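Local coordinates for protein aminotransferase, class IV (Brucella abortus, PDB 4TVI) that probably transfers the amino group of leucine, isoleucine and valine to 2-oxoglutarate, using pyridoxal 5'-phosphate as cofactor, at residues T165-P170 with A189-E194. Numbering follows the deposited sequence.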
loop_
_atom_site.group_PDB
_atom_site.type_symbol
_atom_site.label_atom_id
_atom_site.label_comp_id
_atom_site.label_asym_id
_atom_site.label_seq_id
_atom_site.Cartn_x
_atom_site.Cartn_y
_atom_site.Cartn_z
ATOM N N THR A 165 16.450 12.325 1.307
ATOM C CA THR A 165 15.248 12.118 2.099
ATOM C C THR A 165 15.574 11.302 3.344
ATOM O O THR A 165 16.509 10.497 3.349
ATOM C CB THR A 165 14.145 11.414 1.288
ATOM O OG1 THR A 165 13.037 11.123 2.149
ATOM C CG2 THR A 165 14.669 10.115 0.677
ATOM N N SER A 166 14.809 11.532 4.403
ATOM C CA SER A 166 15.017 10.840 5.662
ATOM C C SER A 166 14.492 9.413 5.589
ATOM O O SER A 166 14.771 8.593 6.453
ATOM C CB SER A 166 14.332 11.600 6.795
ATOM O OG SER A 166 12.928 11.557 6.631
ATOM N N PHE A 167 13.691 9.130 4.573
ATOM C CA PHE A 167 13.117 7.802 4.433
ATOM C C PHE A 167 13.930 6.939 3.478
ATOM O O PHE A 167 14.671 7.456 2.648
ATOM C CB PHE A 167 11.671 7.909 3.961
ATOM C CG PHE A 167 10.843 8.849 4.794
ATOM C CD1 PHE A 167 10.468 8.509 6.083
ATOM C CD2 PHE A 167 10.440 10.076 4.284
ATOM C CE1 PHE A 167 9.709 9.373 6.854
ATOM C CE2 PHE A 167 9.678 10.947 5.052
ATOM C CZ PHE A 167 9.312 10.594 6.336
ATOM N N ARG A 168 13.795 5.623 3.608
ATOM C CA ARG A 168 14.526 4.699 2.753
ATOM C C ARG A 168 13.576 3.746 2.039
ATOM O O ARG A 168 12.409 3.600 2.422
ATOM C CB ARG A 168 15.560 3.897 3.550
ATOM C CG ARG A 168 16.449 4.727 4.447
ATOM C CD ARG A 168 17.546 3.875 5.104
ATOM N NE ARG A 168 18.373 4.684 5.997
ATOM C CZ ARG A 168 19.101 4.204 7.006
ATOM N NH1 ARG A 168 19.120 2.904 7.270
ATOM N NH2 ARG A 168 19.809 5.033 7.759
ATOM N N ARG A 169 14.096 3.106 0.997
ATOM C CA ARG A 169 13.411 2.020 0.314
ATOM C C ARG A 169 13.156 0.866 1.271
ATOM O O ARG A 169 14.003 0.543 2.100
ATOM C CB ARG A 169 14.244 1.515 -0.871
ATOM C CG ARG A 169 14.580 2.557 -1.928
ATOM C CD ARG A 169 13.341 3.053 -2.653
ATOM N NE ARG A 169 12.553 1.946 -3.185
ATOM C CZ ARG A 169 11.237 1.984 -3.362
ATOM N NH1 ARG A 169 10.552 3.078 -3.051
ATOM N NH2 ARG A 169 10.604 0.927 -3.853
ATOM N N PRO A 170 11.979 0.245 1.168
ATOM C CA PRO A 170 11.774 -1.026 1.863
ATOM C C PRO A 170 12.497 -2.155 1.136
ATOM O O PRO A 170 13.195 -1.911 0.148
ATOM C CB PRO A 170 10.254 -1.217 1.828
ATOM C CG PRO A 170 9.729 -0.242 0.807
ATOM C CD PRO A 170 10.861 0.584 0.274
ATOM N N ALA A 189 5.544 8.966 -1.734
ATOM C CA ALA A 189 4.807 10.210 -1.573
ATOM C C ALA A 189 5.366 11.092 -0.469
ATOM O O ALA A 189 5.593 12.283 -0.678
ATOM C CB ALA A 189 3.326 9.911 -1.306
ATOM N N ARG A 190 5.602 10.508 0.704
ATOM C CA ARG A 190 6.147 11.274 1.820
ATOM C C ARG A 190 7.562 11.782 1.509
ATOM O O ARG A 190 7.943 12.861 1.960
ATOM C CB ARG A 190 6.114 10.460 3.120
ATOM C CG ARG A 190 6.836 9.131 3.092
ATOM C CD ARG A 190 6.760 8.430 4.454
ATOM N NE ARG A 190 7.597 7.230 4.487
ATOM C CZ ARG A 190 7.916 6.562 5.593
ATOM N NH1 ARG A 190 7.478 6.970 6.780
ATOM N NH2 ARG A 190 8.692 5.493 5.512
ATOM N N MET A 191 8.330 11.018 0.739
ATOM C CA MET A 191 9.648 11.476 0.300
ATOM C C MET A 191 9.501 12.726 -0.557
ATOM O O MET A 191 10.248 13.693 -0.406
ATOM C CB MET A 191 10.376 10.389 -0.494
ATOM C CG MET A 191 10.702 9.130 0.293
ATOM S SD MET A 191 11.309 7.839 -0.808
ATOM C CE MET A 191 11.543 6.478 0.337
ATOM N N LEU A 192 8.531 12.693 -1.464
ATOM C CA LEU A 192 8.265 13.827 -2.337
ATOM C C LEU A 192 7.793 15.019 -1.524
ATOM O O LEU A 192 8.216 16.150 -1.770
ATOM C CB LEU A 192 7.225 13.455 -3.396
ATOM C CG LEU A 192 7.747 12.496 -4.467
ATOM C CD1 LEU A 192 6.605 11.931 -5.279
ATOM C CD2 LEU A 192 8.735 13.213 -5.374
ATOM N N ARG A 193 6.931 14.759 -0.541
ATOM C CA ARG A 193 6.459 15.809 0.354
ATOM C C ARG A 193 7.642 16.463 1.063
ATOM O O ARG A 193 7.724 17.688 1.171
ATOM C CB ARG A 193 5.472 15.253 1.386
ATOM C CG ARG A 193 5.073 16.273 2.451
ATOM C CD ARG A 193 4.499 15.605 3.694
ATOM N NE ARG A 193 5.367 14.534 4.185
ATOM C CZ ARG A 193 6.432 14.719 4.960
ATOM N NH1 ARG A 193 6.777 15.943 5.345
ATOM N NH2 ARG A 193 7.155 13.676 5.348
ATOM N N GLU A 194 8.562 15.635 1.542
ATOM C CA GLU A 194 9.750 16.139 2.221
ATOM C C GLU A 194 10.627 16.967 1.286
ATOM O O GLU A 194 11.103 18.042 1.653
ATOM C CB GLU A 194 10.568 14.978 2.789
ATOM C CG GLU A 194 11.479 15.359 3.940
ATOM C CD GLU A 194 12.237 14.165 4.487
ATOM O OE1 GLU A 194 12.691 13.328 3.680
ATOM O OE2 GLU A 194 12.375 14.061 5.719
#
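E194 and R190, one turn apart on helix 185-198, hold the loop that leaves strand 160-164 in this class IV aminotransferase, where T165 opens an ST turn: its OG1 accepts from F167 N at 3.2 Å. The carboxylate of E194 grips the start of that turn with three bonds. E194 OE1 takes two donors, T165 OG1 at 2.7 Å, nearly in line with its C-O bond, and the backbone N of S166 at 2.9 Å, with a fairly straight N-H...O angle of 164°. The second oxygen, E194 OE2, is met by S166 OG at 2.7 Å; both S166 donors arrive on the syn side, somewhat out of the carboxylate plane. Thus T165 OG1 donates to the helix while accepting within the loop, and bonds at both oxygens probably hold the carboxylate of E194 from turning about its CG-CD bond. S166 OG, between its own N and carbonyl carbon (chi1 67°), also sits over the centre of the F167 ring. The opposite face of that ring carries R190, whose extended chain runs across it: CD lies above the ring centroid at 3.7 Å, and the guanidinium stacks beyond it, planes 17° apart, in a cation-pi arrangement. The ring is therefore sandwiched between a hydroxyl and an arginine. R190 NE is bound by N187 OD1, and R190 NH2 by L172 O of the second subunit, which also packs on F167; the stack thus reaches the dimer interface. R193 comes in differently, bringing NH2 to the ring edge with its guanidinium plane steeply turned to the ring. The M191 chain passes T165 OG1 and F167 CB and also touches V205 of strand 202-206; its terminal CE lies 3.9 Å from F167 CB and 3.7 Å from R168 O, a carbonyl that accepts from N187 ND2.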